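Local coordinates for protein phthiocerol synthesis polyketide synthase type I PpsC (Mycobacterium tuberculosis, PDB 7AHB) that probably loads extender units onto the acyl carrier protein of the synthase through its acyltransferase domain, for building phthiocerol-type lipids, at residues 325-330 with 340-345; 266-271 with 301-306; 80-85 with 90-95; 86-91 with 152-157. All coordinates share one frame; numbering follows the deposited sequence. Where two conformers were deposited one is given.

Interaction 1 of 4, residues 325-330 with 340-345; sequences HSISDT and YLSIGT. With SCN (thiocyanate ion), chain N.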
loop_
_atom_site.group_PDB
_atom_site.type_symbol
_atom_site.label_atom_id
_atom_site.label_comp_id
_atom_site.label_asym_id
_atom_site.label_seq_id
_atom_site.Cartn_x
_atom_site.Cartn_y
_atom_site.Cartn_z
ATOM N N HIS A 325 -10.383 2.606 -7.801
ATOM C CA HIS A 325 -11.005 2.094 -9.020
ATOM C C HIS A 325 -10.816 0.583 -9.158
ATOM O O HIS A 325 -11.747 -0.131 -9.550
ATOM C CB HIS A 325 -10.436 2.800 -10.250
ATOM C CG HIS A 325 -10.899 2.209 -11.548
ATOM N ND1 HIS A 325 -12.215 2.267 -11.970
ATOM C CD2 HIS A 325 -10.228 1.533 -12.514
ATOM C CE1 HIS A 325 -12.332 1.665 -13.142
ATOM N NE2 HIS A 325 -11.141 1.208 -13.494
ATOM N N SER A 326 -9.614 0.082 -8.863
ATOM C CA SER A 326 -9.377 -1.362 -8.904
ATOM C C SER A 326 -10.216 -2.085 -7.862
ATOM O O SER A 326 -10.735 -3.182 -8.119
ATOM C CB SER A 326 -7.892 -1.666 -8.677
ATOM O OG SER A 326 -7.113 -1.156 -9.746
ATOM N N ILE A 327 -10.344 -1.498 -6.669
ATOM C CA ILE A 327 -11.215 -2.079 -5.651
ATOM C C ILE A 327 -12.635 -2.208 -6.192
ATOM O O ILE A 327 -13.258 -3.276 -6.143
ATOM C CB ILE A 327 -11.168 -1.229 -4.364
ATOM C CG1 ILE A 327 -9.794 -1.357 -3.706
ATOM C CG2 ILE A 327 -12.273 -1.658 -3.398
ATOM C CD1 ILE A 327 -9.532 -0.357 -2.609
ATOM N N SER A 328 -13.173 -1.114 -6.718
ATOM C CA SER A 328 -14.532 -1.158 -7.243
ATOM C C SER A 328 -14.657 -2.168 -8.380
ATOM O O SER A 328 -15.658 -2.892 -8.468
ATOM C CB SER A 328 -14.951 0.231 -7.711
ATOM O OG SER A 328 -15.074 1.106 -6.594
ATOM N N ASP A 329 -13.657 -2.232 -9.268
ATOM C CA ASP A 329 -13.718 -3.221 -10.341
ATOM C C ASP A 329 -13.834 -4.637 -9.780
ATOM O O ASP A 329 -14.642 -5.441 -10.259
ATOM C CB ASP A 329 -12.492 -3.114 -11.235
ATOM C CG ASP A 329 -12.593 -1.961 -12.221
ATOM O OD1 ASP A 329 -13.697 -1.365 -12.340
ATOM O OD2 ASP A 329 -11.567 -1.651 -12.861
ATOM N N THR A 330 -13.034 -4.958 -8.758
ATOM C CA THR A 330 -13.094 -6.288 -8.161
ATOM C C THR A 330 -14.450 -6.537 -7.522
ATOM O O THR A 330 -15.075 -7.574 -7.752
ATOM C CB THR A 330 -11.977 -6.443 -7.135
ATOM O OG1 THR A 330 -10.738 -6.548 -7.827
ATOM C CG2 THR A 330 -12.188 -7.676 -6.262
ATOM N N TYR A 340 -21.940 -0.991 -1.445
ATOM C CA TYR A 340 -20.534 -0.847 -1.105
ATOM C C TYR A 340 -20.071 0.596 -1.267
ATOM O O TYR A 340 -20.699 1.403 -1.948
ATOM C CB TYR A 340 -19.654 -1.758 -1.976
ATOM C CG TYR A 340 -19.804 -3.232 -1.655
ATOM C CD1 TYR A 340 -20.925 -3.941 -2.071
ATOM C CD2 TYR A 340 -18.823 -3.916 -0.941
ATOM C CE1 TYR A 340 -21.060 -5.275 -1.788
ATOM C CE2 TYR A 340 -18.952 -5.267 -0.652
ATOM C CZ TYR A 340 -20.074 -5.937 -1.077
ATOM O OH TYR A 340 -20.225 -7.275 -0.788
ATOM N N LEU A 341 -18.932 0.887 -0.646
ATOM C CA LEU A 341 -18.330 2.212 -0.629
ATOM C C LEU A 341 -16.831 1.998 -0.725
ATOM O O LEU A 341 -16.260 1.258 0.084
ATOM C CB LEU A 341 -18.700 2.956 0.653
ATOM C CG LEU A 341 -18.290 4.424 0.797
ATOM C CD1 LEU A 341 -19.091 5.294 -0.149
ATOM C CD2 LEU A 341 -18.466 4.858 2.250
ATOM N N SER A 342 -16.197 2.610 -1.721
ATOM C CA SER A 342 -14.747 2.549 -1.884
ATOM C C SER A 342 -14.218 3.973 -1.972
ATOM O O SER A 342 -14.442 4.655 -2.978
ATOM C CB SER A 342 -14.356 1.756 -3.127
ATOM O OG SER A 342 -12.943 1.674 -3.256
ATOM N N ILE A 343 -13.501 4.410 -0.935
ATOM C CA ILE A 343 -13.056 5.795 -0.821
ATOM C C ILE A 343 -11.600 5.849 -0.376
ATOM O O ILE A 343 -11.016 4.865 0.074
ATOM C CB ILE A 343 -13.926 6.615 0.157
ATOM C CG1 ILE A 343 -13.915 5.998 1.551
ATOM C CG2 ILE A 343 -15.354 6.718 -0.349
ATOM C CD1 ILE A 343 -14.218 7.015 2.660
ATOM N N GLY A 344 -11.018 7.043 -0.482
ATOM C CA GLY A 344 -9.679 7.291 -0.014
ATOM C C GLY A 344 -9.649 8.155 1.230
ATOM O O GLY A 344 -10.677 8.436 1.853
ATOM N N THR A 345 -8.430 8.579 1.585
ATOM C CA THR A 345 -8.192 9.417 2.752
ATOM C C THR A 345 -7.833 10.841 2.358
ATOM O O THR A 345 -8.605 11.764 2.619
ATOM C CB THR A 345 -7.080 8.799 3.621
ATOM O OG1 THR A 345 -7.464 7.474 4.012
ATOM C CG2 THR A 345 -6.839 9.620 4.868
HETATM S S SCN N . -1.939 -1.894 -8.589
HETATM C C SCN N . -3.599 -1.234 -8.889
HETATM N N SCN N . -4.636 -0.812 -9.075
#

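Interaction 2 of 4, residues 266-271 with 301-306; sequences PIISTT and HQAIAH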
loop_
_atom_site.group_PDB
_atom_site.type_symbol
_atom_site.label_atom_id
_atom_site.label_comp_id
_atom_site.label_asym_id
_atom_site.label_seq_id
_atom_site.Cartn_x
_atom_site.Cartn_y
_atom_site.Cartn_z
ATOM N N PRO A 266 -8.056 -9.129 11.866
ATOM C CA PRO A 266 -7.833 -9.943 10.661
ATOM C C PRO A 266 -6.995 -9.152 9.671
ATOM O O PRO A 266 -7.295 -7.999 9.354
ATOM C CB PRO A 266 -9.249 -10.201 10.135
ATOM C CG PRO A 266 -10.066 -10.260 11.409
ATOM C CD PRO A 266 -9.471 -9.124 12.259
ATOM N N ILE A 267 -5.937 -9.778 9.170
ATOM C CA ILE A 267 -5.150 -9.207 8.079
ATOM C C ILE A 267 -5.177 -10.214 6.930
ATOM O O ILE A 267 -4.785 -11.374 7.105
ATOM C CB ILE A 267 -3.707 -8.866 8.505
ATOM C CG1 ILE A 267 -2.839 -8.651 7.274
ATOM C CG2 ILE A 267 -3.137 -9.948 9.413
ATOM C CD1 ILE A 267 -1.551 -7.882 7.582
ATOM N N ILE A 268 -5.668 -9.777 5.773
ATOM C CA ILE A 268 -5.679 -10.570 4.550
ATOM C C ILE A 268 -4.398 -10.242 3.797
ATOM O O ILE A 268 -4.240 -9.139 3.262
ATOM C CB ILE A 268 -6.925 -10.259 3.715
ATOM C CG1 ILE A 268 -8.193 -10.646 4.503
ATOM C CG2 ILE A 268 -6.892 -11.029 2.377
ATOM C CD1 ILE A 268 -9.428 -9.979 4.004
ATOM N N SER A 269 -3.462 -11.182 3.787
ATOM C CA SER A 269 -2.161 -10.956 3.180
ATOM C C SER A 269 -2.254 -11.063 1.654
ATOM O O SER A 269 -2.913 -11.956 1.112
ATOM C CB SER A 269 -1.152 -11.977 3.701
ATOM O OG SER A 269 0.107 -11.852 3.011
ATOM N N THR A 270 -1.622 -10.131 0.963
ATOM C CA THR A 270 -1.513 -10.194 -0.490
ATOM C C THR A 270 -0.226 -10.893 -0.926
ATOM O O THR A 270 0.076 -10.966 -2.130
ATOM C CB THR A 270 -1.605 -8.793 -1.073
ATOM O OG1 THR A 270 -0.538 -7.989 -0.539
ATOM C CG2 THR A 270 -2.975 -8.173 -0.765
ATOM N N THR A 271 0.519 -11.437 0.036
ATOM C CA THR A 271 1.822 -12.019 -0.240
ATOM C C THR A 271 1.704 -13.437 -0.757
ATOM O O THR A 271 2.541 -13.871 -1.561
ATOM C CB THR A 271 2.675 -11.984 1.030
ATOM O OG1 THR A 271 3.040 -10.622 1.319
ATOM C CG2 THR A 271 3.925 -12.842 0.867
ATOM N N HIS A 301 -6.269 -8.257 -6.103
ATOM C CA HIS A 301 -7.585 -8.655 -6.595
ATOM C C HIS A 301 -8.229 -9.690 -5.676
ATOM O O HIS A 301 -9.376 -9.525 -5.241
ATOM C CB HIS A 301 -7.411 -9.169 -8.034
ATOM C CG HIS A 301 -8.549 -9.978 -8.559
ATOM N ND1 HIS A 301 -8.411 -10.800 -9.653
ATOM C CD2 HIS A 301 -9.840 -10.085 -8.167
ATOM C CE1 HIS A 301 -9.569 -11.384 -9.913
ATOM N NE2 HIS A 301 -10.451 -10.973 -9.022
ATOM N N GLN A 302 -7.487 -10.740 -5.332
ATOM C CA GLN A 302 -8.071 -11.836 -4.563
ATOM C C GLN A 302 -8.334 -11.424 -3.117
ATOM O O GLN A 302 -9.333 -11.829 -2.514
ATOM C CB GLN A 302 -7.143 -13.051 -4.634
ATOM C CG GLN A 302 -6.895 -13.577 -6.061
ATOM C CD GLN A 302 -5.613 -13.028 -6.756
ATOM O OE1 GLN A 302 -5.092 -11.958 -6.416
ATOM N NE2 GLN A 302 -5.110 -13.787 -7.749
ATOM N N ALA A 303 -7.458 -10.616 -2.542
ATOM C CA ALA A 303 -7.679 -10.144 -1.174
ATOM C C ALA A 303 -8.923 -9.261 -1.075
ATOM O O ALA A 303 -9.725 -9.398 -0.137
ATOM C CB ALA A 303 -6.443 -9.383 -0.676
ATOM N N ILE A 304 -9.120 -8.364 -2.041
ATOM C CA ILE A 304 -10.308 -7.513 -2.016
ATOM C C ILE A 304 -11.569 -8.360 -2.178
ATOM O O ILE A 304 -12.559 -8.183 -1.461
ATOM C CB ILE A 304 -10.215 -6.420 -3.098
ATOM C CG1 ILE A 304 -9.107 -5.401 -2.747
ATOM C CG2 ILE A 304 -11.562 -5.727 -3.270
ATOM C CD1 ILE A 304 -9.381 -4.606 -1.490
ATOM N N ALA A 305 -11.558 -9.279 -3.139
ATOM C CA ALA A 305 -12.702 -10.161 -3.347
ATOM C C ALA A 305 -13.062 -10.893 -2.058
ATOM O O ALA A 305 -14.231 -10.944 -1.656
ATOM C CB ALA A 305 -12.394 -11.155 -4.477
ATOM N N HIS A 306 -12.061 -11.471 -1.399
ATOM C CA HIS A 306 -12.309 -12.168 -0.141
ATOM C C HIS A 306 -12.963 -11.240 0.870
ATOM O O HIS A 306 -13.933 -11.616 1.537
ATOM C CB HIS A 306 -10.990 -12.724 0.419
ATOM C CG HIS A 306 -11.173 -13.813 1.436
ATOM N ND1 HIS A 306 -11.525 -13.558 2.750
ATOM C CD2 HIS A 306 -11.065 -15.158 1.331
ATOM C CE1 HIS A 306 -11.647 -14.704 3.400
ATOM N NE2 HIS A 306 -11.379 -15.689 2.560
#

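Interaction 3 of 4, residues 80-85 with 90-95; sequences ELEPEF and GFSLRD. With SCN (thiocyanate ion), chain M.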
loop_
_atom_site.group_PDB
_atom_site.type_symbol
_atom_site.label_atom_id
_atom_site.label_comp_id
_atom_site.label_asym_id
_atom_site.label_seq_id
_atom_site.Cartn_x
_atom_site.Cartn_y
_atom_site.Cartn_z
ATOM N N GLU A 80 4.886 11.205 17.608
ATOM C CA GLU A 80 5.284 9.969 18.279
ATOM C C GLU A 80 6.250 9.157 17.424
ATOM O O GLU A 80 7.172 8.517 17.946
ATOM C CB GLU A 80 4.037 9.150 18.627
ATOM C CG GLU A 80 3.301 9.729 19.823
ATOM C CD GLU A 80 1.770 9.476 19.799
ATOM O OE1 GLU A 80 1.052 10.198 20.544
ATOM O OE2 GLU A 80 1.276 8.572 19.073
ATOM N N LEU A 81 6.075 9.190 16.103
ATOM C CA LEU A 81 6.993 8.466 15.227
ATOM C C LEU A 81 8.349 9.151 15.115
ATOM O O LEU A 81 9.378 8.473 14.950
ATOM C CB LEU A 81 6.396 8.331 13.828
ATOM C CG LEU A 81 5.179 7.426 13.690
ATOM C CD1 LEU A 81 4.475 7.724 12.394
ATOM C CD2 LEU A 81 5.611 5.976 13.778
ATOM N N GLU A 82 8.371 10.482 15.220
ATOM C CA GLU A 82 9.564 11.237 14.846
ATOM C C GLU A 82 10.835 10.746 15.521
ATOM O O GLU A 82 11.858 10.612 14.822
ATOM C CB GLU A 82 9.315 12.729 15.121
ATOM C CG GLU A 82 10.397 13.671 14.694
ATOM C CD GLU A 82 10.564 13.738 13.184
ATOM O OE1 GLU A 82 9.628 13.386 12.441
ATOM O OE2 GLU A 82 11.655 14.154 12.758
ATOM N N PRO A 83 10.858 10.439 16.822
ATOM C CA PRO A 83 12.126 9.986 17.420
ATOM C C PRO A 83 12.691 8.741 16.753
ATOM O O PRO A 83 13.905 8.649 16.520
ATOM C CB PRO A 83 11.763 9.732 18.899
ATOM C CG PRO A 83 10.567 10.579 19.130
ATOM C CD PRO A 83 9.786 10.555 17.826
ATOM N N GLU A 84 11.847 7.750 16.470
ATOM C CA GLU A 84 12.353 6.556 15.807
ATOM C C GLU A 84 12.831 6.863 14.394
ATOM O O GLU A 84 13.910 6.415 13.999
ATOM C CB GLU A 84 11.283 5.467 15.813
ATOM C CG GLU A 84 11.373 4.556 17.021
ATOM C CD GLU A 84 12.693 3.772 17.068
ATOM O OE1 GLU A 84 13.569 4.127 17.868
ATOM O OE2 GLU A 84 12.866 2.829 16.277
ATOM N N PHE A 85 12.081 7.672 13.643
ATOM C CA PHE A 85 12.530 8.068 12.307
ATOM C C PHE A 85 13.907 8.714 12.344
ATOM O O PHE A 85 14.798 8.372 11.550
ATOM C CB PHE A 85 11.553 9.053 11.678
ATOM C CG PHE A 85 10.455 8.407 10.896
ATOM C CD1 PHE A 85 10.687 7.272 10.140
ATOM C CD2 PHE A 85 9.187 8.917 10.933
ATOM C CE1 PHE A 85 9.674 6.680 9.442
ATOM C CE2 PHE A 85 8.175 8.321 10.237
ATOM C CZ PHE A 85 8.417 7.217 9.487
ATOM N N GLY A 90 17.641 8.696 9.867
ATOM C CA GLY A 90 18.377 9.924 9.675
ATOM C C GLY A 90 17.598 11.019 8.968
ATOM O O GLY A 90 18.193 11.969 8.443
ATOM N N PHE A 91 16.270 10.913 8.972
ATOM C CA PHE A 91 15.391 11.785 8.202
ATOM C C PHE A 91 14.230 12.168 9.104
ATOM O O PHE A 91 13.837 11.403 9.986
ATOM C CB PHE A 91 14.974 11.079 6.871
ATOM C CG PHE A 91 13.507 10.782 6.736
ATOM C CD1 PHE A 91 12.873 9.869 7.577
ATOM C CD2 PHE A 91 12.765 11.391 5.742
ATOM C CE1 PHE A 91 11.511 9.596 7.440
ATOM C CE2 PHE A 91 11.421 11.117 5.589
ATOM C CZ PHE A 91 10.792 10.223 6.429
ATOM N N SER A 92 13.745 13.395 8.929
ATOM C CA SER A 92 12.661 13.927 9.746
ATOM C C SER A 92 11.382 13.994 8.919
ATOM O O SER A 92 11.258 14.821 8.019
ATOM C CB SER A 92 13.027 15.299 10.298
ATOM O OG SER A 92 11.888 15.918 10.852
ATOM N N LEU A 93 10.424 13.119 9.225
ATOM C CA LEU A 93 9.126 13.220 8.572
ATOM C C LEU A 93 8.410 14.499 8.977
ATOM O O LEU A 93 7.744 15.131 8.145
ATOM C CB LEU A 93 8.267 11.998 8.912
ATOM C CG LEU A 93 6.879 12.038 8.261
ATOM C CD1 LEU A 93 6.956 12.264 6.765
ATOM C CD2 LEU A 93 6.097 10.736 8.555
ATOM N N ARG A 94 8.508 14.875 10.260
ATOM C CA ARG A 94 7.900 16.119 10.722
ATOM C C ARG A 94 8.363 17.312 9.886
ATOM O O ARG A 94 7.550 18.146 9.468
ATOM C CB ARG A 94 8.230 16.321 12.207
ATOM C CG ARG A 94 7.630 17.541 12.840
ATOM C CD ARG A 94 7.859 17.588 14.379
ATOM N NE ARG A 94 7.019 18.623 14.983
ATOM C CZ ARG A 94 7.351 19.908 15.035
ATOM N NH1 ARG A 94 6.535 20.797 15.567
ATOM N NH2 ARG A 94 8.496 20.310 14.524
ATOM N N ASP A 95 9.655 17.374 9.584
ATOM C CA ASP A 95 10.169 18.493 8.800
ATOM C C ASP A 95 9.755 18.394 7.330
ATOM O O ASP A 95 9.451 19.414 6.697
ATOM C CB ASP A 95 11.687 18.549 8.920
ATOM C CG ASP A 95 12.151 19.119 10.265
ATOM O OD1 ASP A 95 11.282 19.576 11.047
ATOM O OD2 ASP A 95 13.376 19.117 10.521
HETATM S S SCN M . 12.766 16.251 14.376
HETATM C C SCN M . 11.765 17.696 13.978
HETATM N N SCN M . 11.155 18.621 13.715
#

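Interaction 4 of 4, residues 86-91 with 152-157; sequences VAQGGF and TPAQGL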
loop_
_atom_site.group_PDB
_atom_site.type_symbol
_atom_site.label_atom_id
_atom_site.label_comp_id
_atom_site.label_asym_id
_atom_site.label_seq_id
_atom_site.Cartn_x
_atom_site.Cartn_y
_atom_site.Cartn_z
ATOM N N VAL A 86 14.082 9.699 13.231
ATOM C CA VAL A 86 15.362 10.396 13.319
ATOM C C VAL A 86 16.489 9.388 13.518
ATOM O O VAL A 86 17.522 9.425 12.833
ATOM C CB VAL A 86 15.315 11.455 14.438
ATOM C CG1 VAL A 86 16.704 11.906 14.834
ATOM C CG2 VAL A 86 14.478 12.644 13.964
ATOM N N ALA A 87 16.290 8.441 14.420
ATOM C CA ALA A 87 17.337 7.482 14.747
ATOM C C ALA A 87 17.340 6.245 13.850
ATOM O O ALA A 87 18.388 5.609 13.712
ATOM C CB ALA A 87 17.223 7.064 16.233
ATOM N N GLN A 88 16.201 5.880 13.258
ATOM C CA GLN A 88 16.121 4.734 12.361
ATOM C C GLN A 88 16.246 5.112 10.887
ATOM O O GLN A 88 16.350 4.219 10.036
ATOM C CB GLN A 88 14.797 3.993 12.548
ATOM C CG GLN A 88 14.774 2.932 13.643
ATOM C CD GLN A 88 14.001 1.687 13.236
ATOM O OE1 GLN A 88 14.209 1.154 12.141
ATOM N NE2 GLN A 88 13.099 1.212 14.120
ATOM N N GLY A 89 16.238 6.401 10.564
ATOM C CA GLY A 89 16.233 6.829 9.178
ATOM C C GLY A 89 17.032 8.077 8.853
ATOM O O GLY A 89 17.099 8.480 7.685
ATOM N N GLY A 90 17.641 8.696 9.867
ATOM C CA GLY A 90 18.377 9.924 9.675
ATOM C C GLY A 90 17.598 11.019 8.968
ATOM O O GLY A 90 18.193 11.969 8.443
ATOM N N PHE A 91 16.270 10.913 8.972
ATOM C CA PHE A 91 15.391 11.785 8.202
ATOM C C PHE A 91 14.230 12.168 9.104
ATOM O O PHE A 91 13.837 11.403 9.986
ATOM C CB PHE A 91 14.974 11.079 6.871
ATOM C CG PHE A 91 13.507 10.782 6.736
ATOM C CD1 PHE A 91 12.873 9.869 7.577
ATOM C CD2 PHE A 91 12.765 11.391 5.742
ATOM C CE1 PHE A 91 11.511 9.596 7.440
ATOM C CE2 PHE A 91 11.421 11.117 5.589
ATOM C CZ PHE A 91 10.792 10.223 6.429
ATOM N N THR A 152 4.875 -3.694 15.896
ATOM C CA THR A 152 4.826 -2.368 16.494
ATOM C C THR A 152 5.208 -1.338 15.449
ATOM O O THR A 152 5.801 -1.696 14.430
ATOM C CB THR A 152 5.793 -2.276 17.655
ATOM O OG1 THR A 152 7.122 -2.376 17.135
ATOM C CG2 THR A 152 5.513 -3.386 18.682
ATOM N N PRO A 153 4.844 -0.059 15.655
ATOM C CA PRO A 153 5.308 0.981 14.714
ATOM C C PRO A 153 6.820 0.987 14.546
ATOM O O PRO A 153 7.329 1.206 13.437
ATOM C CB PRO A 153 4.784 2.286 15.346
ATOM C CG PRO A 153 3.535 1.817 16.118
ATOM C CD PRO A 153 3.896 0.473 16.660
ATOM N N ALA A 154 7.562 0.796 15.637
ATOM C CA ALA A 154 9.017 0.749 15.530
ATOM C C ALA A 154 9.459 -0.381 14.605
ATOM O O ALA A 154 10.363 -0.207 13.778
ATOM C CB ALA A 154 9.640 0.580 16.915
ATOM N N GLN A 155 8.825 -1.542 14.721
ATOM C CA GLN A 155 9.181 -2.671 13.873
ATOM C C GLN A 155 8.816 -2.399 12.422
ATOM O O GLN A 155 9.541 -2.812 11.509
ATOM C CB GLN A 155 8.482 -3.939 14.366
ATOM C CG GLN A 155 9.102 -4.546 15.623
ATOM C CD GLN A 155 8.338 -5.737 16.136
ATOM O OE1 GLN A 155 7.106 -5.783 16.051
ATOM N NE2 GLN A 155 9.061 -6.702 16.705
ATOM N N GLY A 156 7.697 -1.714 12.190
ATOM C CA GLY A 156 7.339 -1.343 10.831
ATOM C C GLY A 156 8.367 -0.445 10.175
ATOM O O GLY A 156 8.693 -0.615 8.986
ATOM N N LEU A 157 8.867 0.550 10.924
ATOM C CA LEU A 157 9.931 1.389 10.388
ATOM C C LEU A 157 11.171 0.555 10.084
ATOM O O LEU A 157 11.823 0.736 9.045
ATOM C CB LEU A 157 10.273 2.512 11.364
ATOM C CG LEU A 157 9.166 3.394 11.886
ATOM C CD1 LEU A 157 9.745 4.624 12.600
ATOM C CD2 LEU A 157 8.208 3.784 10.835
#

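Interaction 1 of 4, residues 325-330 with 340-345
Ile327 lays its CG2 methyl over the hydroxyl of Ser342, CG2 to OG 3.4 Å, so a helix side chain meets a strand side chain with hydrocarbon against oxygen. The two segments belong to a beta-alpha-beta unit: strand 313-316, helix 324-334 and strand 341-343, the last of these an outermost strand of the parallel sheet. The small residue Ser342 is the one strand side chain that reaches the helix, while Leu341 and Ile343 point away from it.

Ser342 OG sits anti to the backbone N (chi1 -178°), which carries it alongside the branched end of Ile327 and also puts it 3.6 Å from Ile327 CB. The neighbouring Ser328 takes a different part of the same residue: its OG stands 3.6 Å from Ser342 CB. No hydrogen bond crosses between the segments. Both hydroxyls turn instead to Thr324 O: Ser328 OG hydrogen-bonds to this carbonyl one turn back in its own helix, and Ser342 OG reaches it from the strand in a weak bond. Serine suits both places, being slim enough for a close helix-to-sheet approach and able to use this carbonyl, whereas isoleucine supplies the apolar filling. Ile327 also packs on Phe314 of strand 313-316, the first strand of the unit, and on Phe300 of helix 300-308, so it is buried among three elements.

Around the helix from this contact, Ser326 OG donates to the nitrogen of a thiocyanate ion, probably from the crystallisation liquor, at 2.6 Å from OG to N.

Interaction 2 of 4, residues 266-271 with 301-306
With chi1 at -63°, Ile268 swings CG1 back beside its own nitrogen and turns CG2 toward Ala303; Thr270, at chi1 60°, tucks OG1 between its nitrogen and carbonyl carbon and thereby presents its methyl to the same alanine. Ala303 CB is thus met by two methyls, CG2 of Ile268 at 3.5 Å, which is tight for a carbon pair, and CG2 of Thr270 at 3.7 Å. A residue with no more than a CB suits so close an approach of helix to strand.

The longer branch of Ile268 passes along the helix: its CD1 comes to 4.3 Å from His306 ND1, meeting the ring obliquely at the outer margin of the contact. The contact round Ala303 is apolar, and no hydrogen bond crosses between the segments. The hydroxyl of Thr270 is satisfied outside the contact, where OG1 hydrogen-bonds to Gly136 O of the neighbouring strand, so threonine serves as methyl for the contact and hydroxyl for that bond. Next to it, Ser269 OG accepts from Thr271 N at 3.0 Å, an ST turn that bends the chain as the strand ends; Glu141 also bonds to Ser269 OG.

Ile268 and Thr270 further touch Ile135 of strand 133-136. The whole is a helix covering an outermost strand of a parallel alpha/beta sheet, beside a GxSxG sequence consistent with the nucleophile elbow of acyltransferases.

Interaction 3 of 4, residues 80-85 with 90-95
Arg94 N donates to Glu82 OE1 over 2.9 Å in a nearly straight bond (166°), reaching the oxygen from above the carboxylate plane. The acid gets there by bending: CG lies anti to the backbone N, and chi2 of 67° then turns the carboxylate across to the first turn of helix 93-98. Glutamate has both the length and the negative charge for this place, which would probably be favoured by the backbone N-H groups gathered at a helix start. Its other oxygen accepts from Ser92 OG, although the position of OE2 is less certain.

Ser92 is the N-cap of that helix, and its OG also accepts from Asp95 N at 3.0 Å. A short connection, Gly90 to Ser92, joins the two helices, with Gly90 taking positive phi after helix 72-89, a conformation that a residue lacking CB adopts easily.

Beneath the polar layer, Phe91 sends its edge into one face of Phe85 in a T-shaped stack, centroids 5.2 Å apart and planes at 83°; Phe91 CE1 lies 3.7 Å from Phe85 CD1. Leu93 CD2 approaches obliquely from the other end of the ring, 3.6 Å from Phe85 CE2. Leu111 of helix 106-126 touches both aromatic rings.

Interaction 4 of 4, residues 86-91 with 152-157
Gln88 reaches across from helix 72-89 with its amide directed at the backbone of helix 153-167. In the conformer described here, one of two deposited, the chain bends at chi2 (-140°) and NE2 donates to Ala154 O at 3.1 Å. The bond is bent, 138° at the hydrogen, with the nitrogen tilted from the carbonyl plane; as Gln88 has a second conformer, the tie is to be taken with some doubt. The stronger partner of NE2 is Glu84 OE2, one turn earlier in its own helix, which helps to position the amide.

The amide lies alongside the chain of the second helix: Gln88 OE1 stands 3.7 Å from Leu157 C, and Gln88 NE2 4.2 Å from Leu157 CB. Glutamine suits a partly exposed place because it can span the gap between helices and still end in a donor. Ala154, with only a CB beside the amide (4.5 Å from Gln88 NE2), is a small neighbour to its approach.

The start of helix 153-167 is itself fixed by a capping box, in which Gln155 N bonds to Thr152 OG1 and Thr152 N to Gln155 OE1, each at 3.1 Å. Further along, Leu157 turns inward, packing on Phe85 of helix 72-89 and on Ile114 of helix 106-126, so three helices meet beneath the glutamine.

In the fold
Interactions 1 and 2 adjoin in the parallel alpha/beta core: Thr330 of helix 324-334 packs on helix 300-308, and each contact sets a helix on one of the two outermost strands. Interactions 3 and 4 lie farther out, in an all-helical region; they share Gly90 and Phe91, and both depend on helix 72-89. Interactions 1 and 3 fall on opposite sides of the chain's centre, their own centres about 31 Å apart. Interaction 2 is buried and the other three only partly so. Chemistry follows place: methyl meets methyl in interaction 2 and methyl meets hydroxyl in interaction 1, neither with a hydrogen bond across it, whereas 3 and 4 use long polar side chains to reach backbone groups above apolar layers.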